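Local atomic coordinates of extracellular solute-binding protein, family 1 (Bifidobacterium longum subsp. infantis ATCC 15697, PDB entry 3QUF), a protein that probably binds a solute, as yet unidentified, outside the cell and delivers it to a membrane transporter. Residues 249-254 / 260-265. Residues are numbered along the deposited sequence; the frame is centred on the assembly and turned at random.
Sequences QVKQEF and GVMRSG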
ATOM      1  N   GLN A 249      -7.110  12.270  15.245  1.00 28.83           N
ATOM      2  CA  GLN A 249      -7.705  12.036  16.567  1.00 28.57           C
ATOM      3  C   GLN A 249      -7.185  10.745  17.214  1.00 27.24           C
ATOM      4  O   GLN A 249      -6.898  10.694  18.413  1.00 27.22           O
ATOM      5  CB  GLN A 249      -9.236  12.004  16.487  1.00 29.63           C
ATOM      6  CG  GLN A 249      -9.881  13.400  16.327  1.00 31.37           C
ATOM      7  CD  GLN A 249     -11.367  13.303  16.044  1.00 34.50           C
ATOM      8  OE1 GLN A 249     -11.801  12.551  15.162  1.00 32.93           O
ATOM      9  NE2 GLN A 249     -12.156  14.078  16.789  1.00 37.83           N
ATOM     10  N   VAL A 250      -7.037   9.700  16.419  1.00 25.78           N
ATOM     11  CA  VAL A 250      -6.460   8.473  16.924  1.00 25.41           C
ATOM     12  C   VAL A 250      -5.037   8.725  17.428  1.00 24.34           C
ATOM     13  O   VAL A 250      -4.683   8.304  18.535  1.00 25.14           O
ATOM     14  CB  VAL A 250      -6.516   7.354  15.865  1.00 24.14           C
ATOM     15  CG1 VAL A 250      -5.725   6.136  16.288  1.00 26.56           C
ATOM     16  CG2 VAL A 250      -7.977   6.967  15.639  1.00 25.44           C
ATOM     17  N   LYS A 251      -4.265   9.441  16.637  1.00 24.80           N
ATOM     18  CA  LYS A 251      -2.868   9.710  16.968  1.00 26.05           C
ATOM     19  C   LYS A 251      -2.765  10.515  18.262  1.00 27.97           C
ATOM     20  O   LYS A 251      -1.923  10.246  19.107  1.00 28.39           O
ATOM     21  CB  LYS A 251      -2.147  10.419  15.831  1.00 25.49           C
ATOM     22  CG  LYS A 251      -0.663  10.719  16.157  1.00 28.66           C
ATOM     23  CD  LYS A 251       0.218  10.939  14.945  1.00 30.52           C
ATOM     24  CE  LYS A 251       0.018  12.279  14.312  1.00 34.63           C
ATOM     25  NZ  LYS A 251       1.019  12.483  13.197  1.00 36.13           N
ATOM     26  N   GLN A 252      -3.657  11.486  18.412  1.00 28.94           N
ATOM     27  CA  GLN A 252      -3.725  12.284  19.630  1.00 31.20           C
ATOM     28  C   GLN A 252      -4.005  11.423  20.854  1.00 30.67           C
ATOM     29  O   GLN A 252      -3.376  11.613  21.877  1.00 31.35           O
ATOM     30  CB  GLN A 252      -4.771  13.378  19.456  1.00 32.89           C
ATOM     31  CG  GLN A 252      -4.224  14.575  18.714  1.00 38.49           C
ATOM     32  CD  GLN A 252      -3.417  15.506  19.646  1.00 44.13           C
ATOM     33  OE1 GLN A 252      -3.516  15.413  20.867  1.00 47.89           O
ATOM     34  NE2 GLN A 252      -2.599  16.375  19.059  1.00 48.55           N
ATOM     35  N   GLU A 253      -4.922  10.458  20.761  1.00 29.94           N
ATOM     36  CA  GLU A 253      -5.151   9.554  21.888  1.00 30.24           C
ATOM     37  C   GLU A 253      -3.915   8.719  22.235  1.00 29.06           C
ATOM     38  O   GLU A 253      -3.653   8.437  23.399  1.00 29.22           O
ATOM     39  CB  GLU A 253      -6.342   8.626  21.626  1.00 31.46           C
ATOM     40  CG  GLU A 253      -7.693   9.321  21.654  1.00 34.91           C
ATOM     41  CD  GLU A 253      -7.929  10.019  22.960  1.00 40.16           C
ATOM     42  OE1 GLU A 253      -8.027   9.310  23.986  1.00 43.48           O
ATOM     43  OE2 GLU A 253      -7.973  11.272  22.966  1.00 45.14           O
ATOM     44  N   PHE A 254      -3.170   8.291  21.215  1.00 27.21           N
ATOM     45  CA  PHE A 254      -1.953   7.509  21.449  1.00 26.82           C
ATOM     46  C   PHE A 254      -0.872   8.338  22.190  1.00 27.71           C
ATOM     47  O   PHE A 254      -0.343   7.918  23.221  1.00 27.52           O
ATOM     48  CB  PHE A 254      -1.438   6.951  20.124  1.00 25.26           C
ATOM     49  CG  PHE A 254      -0.367   5.930  20.276  1.00 24.35           C
ATOM     50  CD1 PHE A 254      -0.678   4.626  20.625  1.00 23.23           C
ATOM     51  CD2 PHE A 254       0.958   6.276  20.092  1.00 26.89           C
ATOM     52  CE1 PHE A 254       0.310   3.669  20.774  1.00 25.88           C
ATOM     53  CE2 PHE A 254       1.956   5.337  20.245  1.00 26.01           C
ATOM     54  CZ  PHE A 254       1.638   4.035  20.566  1.00 26.36           C
ATOM     55  N   GLY A 260      -3.748   1.845  23.769  1.00 25.76           N
ATOM     56  CA  GLY A 260      -2.819   0.725  23.674  1.00 24.41           C
ATOM     57  C   GLY A 260      -2.160   0.573  22.313  1.00 22.63           C
ATOM     58  O   GLY A 260      -0.944   0.336  22.216  1.00 21.63           O
ATOM     59  N   VAL A 261      -2.955   0.691  21.257  1.00 21.76           N
ATOM     60  CA  VAL A 261      -2.514   0.291  19.908  1.00 21.25           C
ATOM     61  C   VAL A 261      -3.166   1.176  18.889  1.00 20.51           C
ATOM     62  O   VAL A 261      -4.376   1.503  19.015  1.00 20.06           O
ATOM     63  CB  VAL A 261      -2.985  -1.133  19.599  1.00 20.87           C
ATOM     64  CG1 VAL A 261      -2.498  -1.558  18.169  1.00 20.48           C
ATOM     65  CG2 VAL A 261      -2.542  -2.109  20.679  1.00 22.29           C
HETATM   66  N   MSE A 262      -2.397   1.569  17.877  1.00 20.24           N
HETATM   67  CA  MSE A 262      -2.931   2.250  16.691  1.00 20.13           C
HETATM   68  C   MSE A 262      -2.262   1.698  15.447  1.00 19.72           C
HETATM   69  O   MSE A 262      -1.138   1.205  15.535  1.00 19.03           O
HETATM   70  CB  MSE A 262      -2.638   3.757  16.806  1.00 21.69           C
HETATM   71  CG  MSE A 262      -1.199   4.133  16.529  1.00 23.09           C
HETATM   72 SE   MSE A 262      -0.927   6.093  16.500  0.90 30.89          SE
HETATM   73  CE  MSE A 262      -1.813   6.557  14.943  1.00 31.11           C
ATOM     74  N   ARG A 263      -2.948   1.800  14.309  1.00 18.59           N
ATOM     75  CA  ARG A 263      -2.349   1.522  13.031  1.00 18.51           C
ATOM     76  C   ARG A 263      -1.681   2.801  12.554  1.00 19.81           C
ATOM     77  O   ARG A 263      -2.306   3.857  12.485  1.00 20.69           O
ATOM     78  CB  ARG A 263      -3.421   1.044  12.060  1.00 18.05           C
ATOM     79  CG  ARG A 263      -2.923   0.668  10.709  1.00 19.49           C
ATOM     80  CD  ARG A 263      -2.838   1.825   9.743  1.00 18.32           C
ATOM     81  NE  ARG A 263      -2.612   1.388   8.354  1.00 19.64           N
ATOM     82  CZ  ARG A 263      -2.547   2.203   7.322  1.00 19.84           C
ATOM     83  NH1 ARG A 263      -2.716   3.516   7.478  1.00 22.20           N
ATOM     84  NH2 ARG A 263      -2.342   1.704   6.114  1.00 19.58           N
ATOM     85  N   SER A 264      -0.412   2.713  12.195  1.00 20.05           N
ATOM     86  CA  SER A 264       0.259   3.855  11.599  1.00 20.99           C
ATOM     87  C   SER A 264       1.391   3.399  10.691  1.00 21.37           C
ATOM     88  O   SER A 264       1.392   2.275  10.195  1.00 17.55           O
ATOM     89  CB  SER A 264       0.754   4.811  12.678  1.00 24.34           C
ATOM     90  OG  SER A 264       1.165   6.056  12.087  1.00 28.82           O
ATOM     91  N   GLY A 265       2.287   4.317  10.376  1.00 20.61           N
ATOM     92  CA  GLY A 265       3.373   4.014   9.471  1.00 20.33           C
ATOM     93  C   GLY A 265       4.500   5.003   9.689  1.00 19.88           C
ATOM     94  O   GLY A 265       4.469   5.805  10.604  1.00 21.20           O
TER
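The helical segment 249-254 crosses the strand segment 261-264 with their axes 8.9 Å apart and their directions at 135°. Val250 faces Met262 at 7.2 Å between CA atoms. No hydrogen bond joins the two segments. Met262, a selenomethionine, fills the space between them. Its CB already points at the helix, and chi1 of 76°, with CG between the backbone N and the carbonyl carbon, then sets CG over one face of the Phe254 ring, near the rim. SE is 4.4 Å from the ring centroid and 33° off the ring normal, an oblique Met-aromatic contact, and also touches Phe254 CB at 3.8 Å. The chain bends at chi3, and CE ends 3.9 Å from Lys251 CA. Val250 CG1 meets Met262 CB at 3.9 Å. At the ring edge, Gly260 O lies in the ring plane, 3.8 Å from Phe254 CE1. With Phe254 replaced by alanine, SE and CG of Met262 would probably lose their aromatic cover, and a gap would open beside Gly260 O. The amine of Lys251 turns away from the strand to form salt bridges with Asp268 and Asp271. On the strand side, backbone hydrogen bonds pair Gly260, Met262 and Ser264 with Asn144, Phe142 and Ala140 of strand 135-144. The contact is a helix-on-sheet packing, with one helix covering a strand of the mixed sheet in an alpha/beta solute-binding protein fold.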